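Local structure of member of DUF4221 family (Bacteroides vulgatus, 3S9J) at residues M31-E36 against M330-R335; E45-S50 against A80-R85; V11-L16 against C359-N364. The protein is of unknown function, folding as a six-bladed beta-propeller of the DUF4221 family whose role remains to be established. One frame throughout, in Å; residues are numbered along the deposited sequence. Where two conformers were deposited one is given.

Contact 1. Residues M31-E36 against M330-R335; sequences MFQFEE and MSFVGR
Met31, a selenomethionine, turns at its last torsion (chi3 -102°), which sets CE against the strand of Met330 and Phe332. Gln33 has CG anti to the backbone N (chi1 -175°), which lays CG alongside Phe332 CD2 and Val333 O. The Met31 chain crosses that of Met330, also a selenomethionine, at about a right angle: SE of Met31 lies 3.8 Å from CG of Met330, while its CE touches Phe332 CD1 at 3.8 Å. These long, unbranched chains suit a buried seam between two nearly parallel strands that share no direct backbone bonds. Instead, a water joins Met31 O and Ser331 O, at 2.8 Å from each. A second water binds Val333 O and, weakly, Gln33 OE1. Gln33 rests its CB 3.6 Å from Phe332 CD2, and its amide is hydrogen-bonded further, OE1 to Lys274 NZ and NE2 to Glu40 OE1 and Tyr275 OH. Beyond it, Arg335 extends its chain to grip Glu35 side-on. NH2 gives OE1 a bond of 2.7 Å on the syn side but tilted out of the carboxylate plane, and NE gives OE2 one of 2.9 Å from above that plane. Both bonds are nearly straight and lie in the guanidinium plane, though the two groups are twisted 33° apart. Tyr275 OH also bonds Glu35 OE2. The seam between these blades thus runs from apolar to charged, and the doubly bonded ion pair should favour the ionised forms of Glu35 and Arg335.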
loop_
_atom_site.group_PDB
_atom_site.type_symbol
_atom_site.label_atom_id
_atom_site.label_comp_id
_atom_site.label_asym_id
_atom_site.label_seq_id
_atom_site.Cartn_x
_atom_site.Cartn_y
_atom_site.Cartn_z
HETATM N N MSE A 31 4.162 -2.167 -6.568
HETATM C CA MSE A 31 5.487 -1.669 -6.938
HETATM C C MSE A 31 6.213 -1.257 -5.671
HETATM O O MSE A 31 5.685 -0.523 -4.856
HETATM C CB MSE A 31 5.454 -0.475 -7.922
HETATM C CG MSE A 31 4.430 0.513 -7.725
HETATM SE SE MSE A 31 5.138 2.145 -8.675
HETATM C CE MSE A 31 5.700 2.999 -6.976
ATOM N N PHE A 32 7.414 -1.793 -5.503
ATOM C CA PHE A 32 8.201 -1.572 -4.300
ATOM C C PHE A 32 9.653 -1.324 -4.635
ATOM O O PHE A 32 10.240 -2.027 -5.446
ATOM C CB PHE A 32 8.163 -2.808 -3.421
ATOM C CG PHE A 32 6.771 -3.188 -2.932
ATOM C CD1 PHE A 32 6.110 -2.385 -2.033
ATOM C CD2 PHE A 32 6.141 -4.340 -3.403
ATOM C CE1 PHE A 32 4.834 -2.733 -1.582
ATOM C CE2 PHE A 32 4.900 -4.720 -2.941
ATOM C CZ PHE A 32 4.222 -3.894 -2.022
ATOM N N GLN A 33 10.253 -0.363 -3.956
ATOM C CA GLN A 33 11.685 -0.120 -4.073
ATOM C C GLN A 33 12.432 -1.178 -3.249
ATOM O O GLN A 33 11.993 -1.578 -2.158
ATOM C CB GLN A 33 12.011 1.309 -3.609
ATOM C CG GLN A 33 13.447 1.757 -3.786
ATOM C CD GLN A 33 14.340 1.495 -2.569
ATOM O OE1 GLN A 33 13.964 0.752 -1.665
ATOM N NE2 GLN A 33 15.532 2.117 -2.552
ATOM N N PHE A 34 13.588 -1.590 -3.772
ATOM C CA PHE A 34 14.474 -2.515 -3.082
ATOM C C PHE A 34 15.924 -2.296 -3.518
ATOM O O PHE A 34 16.181 -1.672 -4.539
ATOM C CB PHE A 34 14.046 -3.965 -3.303
ATOM C CG PHE A 34 14.283 -4.483 -4.691
ATOM C CD1 PHE A 34 13.381 -4.231 -5.696
ATOM C CD2 PHE A 34 15.390 -5.264 -4.982
ATOM C CE1 PHE A 34 13.584 -4.692 -6.975
ATOM C CE2 PHE A 34 15.609 -5.748 -6.250
ATOM C CZ PHE A 34 14.686 -5.479 -7.271
ATOM N N GLU A 35 16.836 -2.783 -2.684
ATOM C CA GLU A 35 18.258 -2.787 -2.976
ATOM C C GLU A 35 18.735 -4.180 -3.289
ATOM O O GLU A 35 18.301 -5.132 -2.659
ATOM C CB GLU A 35 19.026 -2.248 -1.779
ATOM C CG GLU A 35 18.675 -0.794 -1.407
ATOM C CD GLU A 35 19.812 0.171 -1.505
ATOM O OE1 GLU A 35 20.929 -0.241 -1.880
ATOM O OE2 GLU A 35 19.612 1.362 -1.191
ATOM N N GLU A 36 19.626 -4.280 -4.278
ATOM C CA GLU A 36 20.255 -5.523 -4.651
ATOM C C GLU A 36 21.605 -5.227 -5.302
ATOM O O GLU A 36 21.734 -4.314 -6.114
ATOM C CB GLU A 36 19.377 -6.319 -5.604
ATOM C CG GLU A 36 19.861 -7.759 -5.828
ATOM C CD GLU A 36 18.930 -8.630 -6.661
ATOM O OE1 GLU A 36 17.741 -8.274 -6.815
ATOM O OE2 GLU A 36 19.391 -9.688 -7.181
HETATM N N MSE A 330 0.977 5.500 -6.829
HETATM C CA MSE A 330 2.292 4.975 -7.207
HETATM C C MSE A 330 3.381 5.860 -6.603
HETATM O O MSE A 330 3.861 6.825 -7.231
HETATM C CB MSE A 330 2.440 4.885 -8.716
HETATM C CG MSE A 330 1.757 3.666 -9.328
HETATM SE SE MSE A 330 2.350 3.296 -11.139
HETATM C CE MSE A 330 1.619 4.881 -12.025
ATOM N N SER A 331 3.695 5.583 -5.344
ATOM C CA SER A 331 4.706 6.323 -4.597
ATOM C C SER A 331 5.686 5.314 -3.990
ATOM O O SER A 331 5.300 4.181 -3.701
ATOM C CB SER A 331 4.065 7.179 -3.487
ATOM O OG SER A 331 3.300 8.227 -4.052
ATOM N N PHE A 332 6.937 5.729 -3.829
ATOM C CA PHE A 332 7.937 4.914 -3.141
ATOM C C PHE A 332 9.033 5.771 -2.557
ATOM O O PHE A 332 9.273 6.907 -2.992
ATOM C CB PHE A 332 8.546 3.868 -4.073
ATOM C CG PHE A 332 9.497 4.418 -5.122
ATOM C CD1 PHE A 332 9.018 4.803 -6.381
ATOM C CD2 PHE A 332 10.868 4.499 -4.893
ATOM C CE1 PHE A 332 9.863 5.287 -7.358
ATOM C CE2 PHE A 332 11.740 4.999 -5.884
ATOM C CZ PHE A 332 11.235 5.383 -7.124
ATOM N N VAL A 333 9.696 5.243 -1.542
ATOM C CA VAL A 333 10.857 5.942 -0.973
ATOM C C VAL A 333 12.112 5.328 -1.582
ATOM O O VAL A 333 12.301 4.108 -1.526
ATOM C CB VAL A 333 10.921 5.796 0.542
ATOM C CG1 VAL A 333 12.222 6.491 1.112
ATOM C CG2 VAL A 333 9.654 6.386 1.192
ATOM N N GLY A 334 12.945 6.173 -2.181
ATOM C CA GLY A 334 14.250 5.800 -2.706
ATOM C C GLY A 334 15.364 6.414 -1.890
ATOM O O GLY A 334 15.113 7.167 -0.951
ATOM N N ARG A 335 16.602 6.113 -2.260
ATOM C CA ARG A 335 17.763 6.725 -1.576
ATOM C C ARG A 335 17.678 8.241 -1.476
ATOM O O ARG A 335 18.015 8.800 -0.436
ATOM C CB ARG A 335 19.055 6.338 -2.285
ATOM C CG ARG A 335 19.414 4.871 -2.164
ATOM C CD ARG A 335 20.595 4.563 -3.104
ATOM N NE ARG A 335 21.047 3.191 -2.964
ATOM C CZ ARG A 335 22.144 2.685 -3.530
ATOM N NH1 ARG A 335 22.930 3.420 -4.301
ATOM N NH2 ARG A 335 22.460 1.428 -3.304
HETATM O O HOH W 1 6.009 1.549 -3.015
HETATM O O HOH W 2 11.895 2.301 0.438
#

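Contact 2. Residues E45-S50 against A80-R85; sequences ENTQKS and AVFGSR. With FMT (formic acid), chain J.
Hydrogen bonds to the carboxylate of Glu45 carry this contact with Gly83 and Ser84. Glu45 has CG anti to its backbone N (chi1 -176°), and the chain runs on extended toward the turn ahead of strand 84-86. There OE2 accepts from two donors on different lone pairs: Gly83 N reaches the syn one at 3.2 Å with an N-H...O angle of 165°, and Thr47 OG1, from Glu45's own segment, takes the anti one at 2.7 Å. Ser84 OG donates to OE1, but the place of OE1 is less sure in the model. The same hydroxyl bonds His43. Gly83 has a positive phi at which a side chain would press on the preceding carbonyl, so glycine fits this corner.

The van der Waals contacts are slight. Val81 CG1 lies beside the carboxylate, 3.9 Å from Glu45 OE2, with Thr47 CG2 as a looser apolar neighbour at 4.3 Å; Val81 N bonds Tyr52 OH, from a residue that binds a sodium ion. The Phe82 ring, given in one of two conformers and therefore less certain, meets Gln48 OE1 at its edge, 3.3 Å from CZ.

Separate hydrogen bonds lie at Arg85, which holds a formic acid molecule, probably from the crystallisation liquor, NH1 to O2 at 3.0 Å and NH2 to O1 at 2.8 Å. At Glu45, the N-H of Gly83 and the hydroxyl of Thr47 both supply OE2 of this buried carboxylate, which would probably stabilise its negative charge.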
loop_
_atom_site.group_PDB
_atom_site.type_symbol
_atom_site.label_atom_id
_atom_site.label_comp_id
_atom_site.label_asym_id
_atom_site.label_seq_id
_atom_site.Cartn_x
_atom_site.Cartn_y
_atom_site.Cartn_z
ATOM N N GLU A 45 5.189 -4.871 -10.513
ATOM C CA GLU A 45 4.336 -5.947 -10.969
ATOM C C GLU A 45 3.573 -5.466 -12.185
ATOM O O GLU A 45 2.893 -4.471 -12.116
ATOM C CB GLU A 45 3.359 -6.402 -9.909
ATOM C CG GLU A 45 2.537 -7.601 -10.357
ATOM C CD GLU A 45 1.585 -8.046 -9.273
ATOM O OE1 GLU A 45 2.072 -8.327 -8.161
ATOM O OE2 GLU A 45 0.375 -8.118 -9.533
ATOM N N ASN A 46 3.683 -6.167 -13.286
ATOM C CA ASN A 46 3.101 -5.703 -14.573
ATOM C C ASN A 46 2.019 -6.699 -14.975
ATOM O O ASN A 46 2.180 -7.486 -15.919
ATOM C CB ASN A 46 4.253 -5.643 -15.587
ATOM C CG ASN A 46 3.840 -5.152 -16.953
ATOM O OD1 ASN A 46 3.058 -4.195 -17.076
ATOM N ND2 ASN A 46 4.376 -5.800 -18.007
ATOM N N THR A 47 0.914 -6.651 -14.224
ATOM C CA THR A 47 -0.181 -7.612 -14.406
ATOM C C THR A 47 -1.483 -6.920 -14.804
ATOM O O THR A 47 -2.546 -7.563 -14.852
ATOM C CB THR A 47 -0.420 -8.430 -13.112
ATOM O OG1 THR A 47 -0.548 -7.524 -12.018
ATOM C CG2 THR A 47 0.765 -9.406 -12.890
ATOM N N GLN A 48 -1.431 -5.620 -15.073
ATOM C CA GLN A 48 -2.646 -4.921 -15.529
ATOM C C GLN A 48 -2.991 -5.320 -16.956
ATOM O O GLN A 48 -2.137 -5.686 -17.760
ATOM C CB GLN A 48 -2.507 -3.414 -15.445
ATOM C CG GLN A 48 -2.379 -2.896 -14.029
ATOM C CD GLN A 48 -3.608 -3.141 -13.185
ATOM O OE1 GLN A 48 -3.529 -3.673 -12.081
ATOM N NE2 GLN A 48 -4.713 -2.793 -13.698
ATOM N N LYS A 49 -4.269 -5.262 -17.265
ATOM C CA LYS A 49 -4.726 -5.533 -18.608
ATOM C C LYS A 49 -4.284 -6.877 -19.096
ATOM O O LYS A 49 -4.435 -7.855 -18.370
ATOM C CB LYS A 49 -4.392 -4.339 -19.559
ATOM C CG LYS A 49 -4.959 -3.040 -19.090
ATOM C CD LYS A 49 -4.727 -1.929 -20.169
ATOM C CE LYS A 49 -5.628 -0.765 -20.003
ATOM N NZ LYS A 49 -5.514 0.093 -21.232
ATOM N N SER A 50 -3.734 -7.004 -20.300
ATOM C CA SER A 50 -3.361 -8.297 -20.840
ATOM C C SER A 50 -1.956 -8.718 -20.426
ATOM O O SER A 50 -1.493 -9.780 -20.785
ATOM C CB SER A 50 -3.455 -8.270 -22.376
ATOM O OG SER A 50 -2.534 -7.334 -22.904
ATOM N N ALA A 80 -3.198 -16.752 -10.767
ATOM C CA ALA A 80 -3.943 -15.571 -10.324
ATOM C C ALA A 80 -3.167 -14.557 -9.492
ATOM O O ALA A 80 -3.625 -14.094 -8.429
ATOM C CB ALA A 80 -5.200 -15.995 -9.568
ATOM N N VAL A 81 -2.001 -14.183 -9.997
ATOM C CA VAL A 81 -1.158 -13.206 -9.348
ATOM C C VAL A 81 -1.795 -11.834 -9.271
ATOM O O VAL A 81 -2.302 -11.276 -10.267
ATOM C CB VAL A 81 0.196 -13.059 -10.067
ATOM C CG1 VAL A 81 1.041 -11.918 -9.439
ATOM C CG2 VAL A 81 0.925 -14.380 -10.091
ATOM N N PHE A 82 -1.821 -11.337 -8.051
ATOM C CA PHE A 82 -2.170 -9.963 -7.766
ATOM C C PHE A 82 -1.538 -9.555 -6.445
ATOM O O PHE A 82 -2.051 -9.742 -5.342
ATOM C CB PHE A 82 -3.663 -9.654 -7.857
ATOM C CG PHE A 82 -3.914 -8.329 -8.505
ATOM C CD1 PHE A 82 -3.363 -8.068 -9.753
ATOM C CD2 PHE A 82 -4.629 -7.336 -7.875
ATOM C CE1 PHE A 82 -3.529 -6.850 -10.373
ATOM C CE2 PHE A 82 -4.820 -6.122 -8.507
ATOM C CZ PHE A 82 -4.246 -5.893 -9.765
ATOM N N GLY A 83 -0.347 -9.015 -6.601
ATOM C CA GLY A 83 0.504 -8.624 -5.504
ATOM C C GLY A 83 1.781 -9.458 -5.559
ATOM O O GLY A 83 1.742 -10.693 -5.674
ATOM N N SER A 84 2.912 -8.789 -5.419
ATOM C CA SER A 84 4.217 -9.434 -5.467
ATOM C C SER A 84 5.240 -8.542 -4.815
ATOM O O SER A 84 5.149 -7.305 -4.889
ATOM C CB SER A 84 4.603 -9.799 -6.906
ATOM O OG SER A 84 4.620 -8.646 -7.729
ATOM N N ARG A 85 6.226 -9.153 -4.153
ATOM C CA ARG A 85 7.155 -8.385 -3.373
ATOM C C ARG A 85 8.551 -8.976 -3.373
ATOM O O ARG A 85 8.706 -10.194 -3.226
ATOM C CB ARG A 85 6.644 -8.311 -1.926
ATOM C CG ARG A 85 6.620 -9.630 -1.231
ATOM C CD ARG A 85 5.974 -9.593 0.140
ATOM N NE ARG A 85 6.484 -8.600 1.050
ATOM C CZ ARG A 85 7.634 -8.643 1.723
ATOM N NH1 ARG A 85 8.537 -9.619 1.563
ATOM N NH2 ARG A 85 7.896 -7.686 2.580
HETATM C C FMT J . 11.443 -8.195 3.262
HETATM O O1 FMT J . 10.615 -7.274 3.290
HETATM O O2 FMT J . 11.234 -9.281 2.713
#

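Contact 3. Residues V11-L16 against C359-N364; sequences VAEKQL and CFKIKN
The Phe360 ring approaches the backbone of Val11 and Ala12 obliquely, with CD1 3.5 Å from Ala12 N and CE1 3.7 Å from Ala12 CB. It also meets the ring of Phe321 edge-to-face, so the aromatic ties this strand to the sheet ending in strand 315-321. The small methyl of Ala12 fits beside such a broad neighbour. Around them the strands run antiparallel: Val11 and Lys361 form a hydrogen-bonded pair, Val11 N giving to Lys361 O at 2.8 Å and receiving Lys361 N in return, while Ala12 faces Phe360 in a non-hydrogen-bonded pair. Beyond it Glu13 and Lys14 both stand opposite Cys359, a beta bulge. Glu13 N donates to Cys359 O at 2.8 Å, and Cys359 N donates to Lys14 O at 2.9 Å. The bulge turns the side chains of Glu13 and Lys14 to the side of Lys361, away from Phe360. Both are given in one of two conformers, so their contacts are less certain; in this one Glu13 CD rests 3.8 Å from Lys361 CD. The two lysine NZ atoms come close to each other, yet both make a salt bridge to Glu336 OE1, which should offset their repulsion. Val11 crosses Lys363, CG2 meeting CG at 3.8 Å. Pairing of a strand from the start of the chain with one from its end within a single blade is the "velcro" closure typical of beta-propellers.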
loop_
_atom_site.group_PDB
_atom_site.type_symbol
_atom_site.label_atom_id
_atom_site.label_comp_id
_atom_site.label_asym_id
_atom_site.label_seq_id
_atom_site.Cartn_x
_atom_site.Cartn_y
_atom_site.Cartn_z
ATOM N N VAL A 11 9.938 19.372 -0.959
ATOM C CA VAL A 11 10.255 20.189 -2.116
ATOM C C VAL A 11 10.723 19.328 -3.283
ATOM O O VAL A 11 11.606 18.480 -3.117
ATOM C CB VAL A 11 11.346 21.241 -1.751
ATOM C CG1 VAL A 11 11.739 22.096 -2.981
ATOM C CG2 VAL A 11 10.852 22.125 -0.614
ATOM N N ALA A 12 10.121 19.541 -4.453
ATOM C CA ALA A 12 10.472 18.783 -5.660
ATOM C C ALA A 12 11.919 19.037 -6.060
ATOM O O ALA A 12 12.372 20.194 -6.144
ATOM C CB ALA A 12 9.509 19.158 -6.830
ATOM N N GLU A 13 12.654 17.969 -6.315
ATOM C CA GLU A 13 14.042 18.081 -6.721
ATOM C C GLU A 13 14.506 17.605 -8.107
ATOM O O GLU A 13 15.100 18.405 -8.854
ATOM C CB GLU A 13 14.891 17.333 -5.695
ATOM C CG GLU A 13 16.409 17.288 -5.933
ATOM C CD GLU A 13 17.176 18.365 -5.210
ATOM O OE1 GLU A 13 16.558 19.221 -4.523
ATOM O OE2 GLU A 13 18.419 18.336 -5.327
ATOM N N LYS A 14 14.455 16.299 -8.369
ATOM C CA LYS A 14 14.617 15.815 -9.728
ATOM C C LYS A 14 13.462 14.903 -10.128
ATOM O O LYS A 14 12.614 14.580 -9.301
ATOM C CB LYS A 14 15.966 15.094 -9.872
ATOM C CG LYS A 14 16.290 14.025 -8.802
ATOM C CD LYS A 14 17.138 14.549 -7.618
ATOM C CE LYS A 14 17.913 13.418 -6.887
ATOM N NZ LYS A 14 19.002 13.926 -5.952
ATOM N N GLN A 15 13.432 14.521 -11.401
ATOM C CA GLN A 15 12.468 13.561 -11.904
ATOM C C GLN A 15 13.151 12.296 -12.408
ATOM O O GLN A 15 14.287 12.324 -12.864
ATOM C CB GLN A 15 11.698 14.166 -13.061
ATOM C CG GLN A 15 10.579 15.111 -12.684
ATOM C CD GLN A 15 9.531 15.220 -13.799
ATOM O OE1 GLN A 15 9.864 15.183 -14.991
ATOM N NE2 GLN A 15 8.271 15.332 -13.413
ATOM N N LEU A 16 12.429 11.198 -12.292
ATOM C CA LEU A 16 12.808 9.922 -12.889
ATOM C C LEU A 16 11.808 9.648 -13.973
ATOM O O LEU A 16 10.594 9.857 -13.789
ATOM C CB LEU A 16 12.730 8.744 -11.915
ATOM C CG LEU A 16 13.623 8.675 -10.692
ATOM C CD1 LEU A 16 13.153 7.472 -9.857
ATOM C CD2 LEU A 16 15.110 8.591 -11.038
ATOM N N CYS A 359 10.912 13.368 -7.350
ATOM C CA CYS A 359 11.538 13.146 -6.062
ATOM C C CYS A 359 11.345 14.368 -5.184
ATOM O O CYS A 359 11.672 15.482 -5.597
ATOM C CB CYS A 359 13.039 12.911 -6.249
ATOM S SG CYS A 359 13.899 12.539 -4.716
ATOM N N PHE A 360 10.799 14.153 -3.998
ATOM C CA PHE A 360 10.607 15.200 -3.003
ATOM C C PHE A 360 11.565 15.039 -1.853
ATOM O O PHE A 360 11.617 13.984 -1.232
ATOM C CB PHE A 360 9.171 15.196 -2.491
ATOM C CG PHE A 360 8.202 15.626 -3.529
ATOM C CD1 PHE A 360 7.899 16.974 -3.692
ATOM C CD2 PHE A 360 7.666 14.701 -4.410
ATOM C CE1 PHE A 360 7.035 17.392 -4.695
ATOM C CE2 PHE A 360 6.822 15.094 -5.415
ATOM C CZ PHE A 360 6.502 16.459 -5.576
ATOM N N LYS A 361 12.314 16.111 -1.582
ATOM C CA LYS A 361 13.259 16.166 -0.460
ATOM C C LYS A 361 12.696 16.977 0.678
ATOM O O LYS A 361 11.856 17.848 0.475
ATOM C CB LYS A 361 14.595 16.749 -0.927
ATOM C CG LYS A 361 15.237 15.849 -2.010
ATOM C CD LYS A 361 16.701 16.116 -2.242
ATOM C CE LYS A 361 17.354 14.964 -3.038
ATOM N NZ LYS A 361 18.169 14.046 -2.158
ATOM N N ILE A 362 13.174 16.684 1.885
ATOM C CA ILE A 362 12.748 17.373 3.097
ATOM C C ILE A 362 13.630 18.593 3.251
ATOM O O ILE A 362 14.844 18.457 3.297
ATOM C CB ILE A 362 12.936 16.471 4.323
ATOM C CG1 ILE A 362 12.089 15.204 4.187
ATOM C CG2 ILE A 362 12.606 17.217 5.610
ATOM C CD1 ILE A 362 12.391 14.164 5.220
ATOM N N LYS A 363 13.031 19.775 3.296
ATOM C CA LYS A 363 13.784 21.034 3.507
ATOM C C LYS A 363 13.229 21.795 4.715
ATOM O O LYS A 363 12.030 21.747 4.982
ATOM C CB LYS A 363 13.681 21.925 2.268
ATOM C CG LYS A 363 14.194 21.310 0.948
ATOM C CD LYS A 363 15.693 20.975 0.966
ATOM C CE LYS A 363 16.197 20.574 -0.431
ATOM N NZ LYS A 363 17.455 19.753 -0.390
ATOM N N ASN A 364 14.085 22.524 5.435
ATOM C CA ASN A 364 13.606 23.384 6.526
ATOM C C ASN A 364 12.643 24.425 5.952
ATOM O O ASN A 364 12.932 25.008 4.910
ATOM C CB ASN A 364 14.774 24.077 7.241
ATOM C CG ASN A 364 15.590 23.123 8.117
ATOM O OD1 ASN A 364 15.397 21.899 8.107
ATOM N ND2 ASN A 364 16.511 23.692 8.885
#

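Overall arrangement
From contact 3 to contact 1 the path runs inward across one blade, and from there it passes from blade to blade. Contact 3 joins the outermost strand 8-19 to strand 354-364; contact 1, with its centre about 15 Å away, takes the innermost strand 327-334 of the same four-stranded sheet and sets it beside strand 31-36, which opens the following blade. Contact 2, centred about 17 Å from contact 1, leads from strand 39-46 of that blade toward strand 84-86 of the next, and Phe32 touches Ser84 there. The centres of contacts 2 and 3 are about 29 Å apart, and the two do not touch. Along the chain the three are nested, 2 within 1 within 3: contact 3 closes the ring, and the others join successive blades.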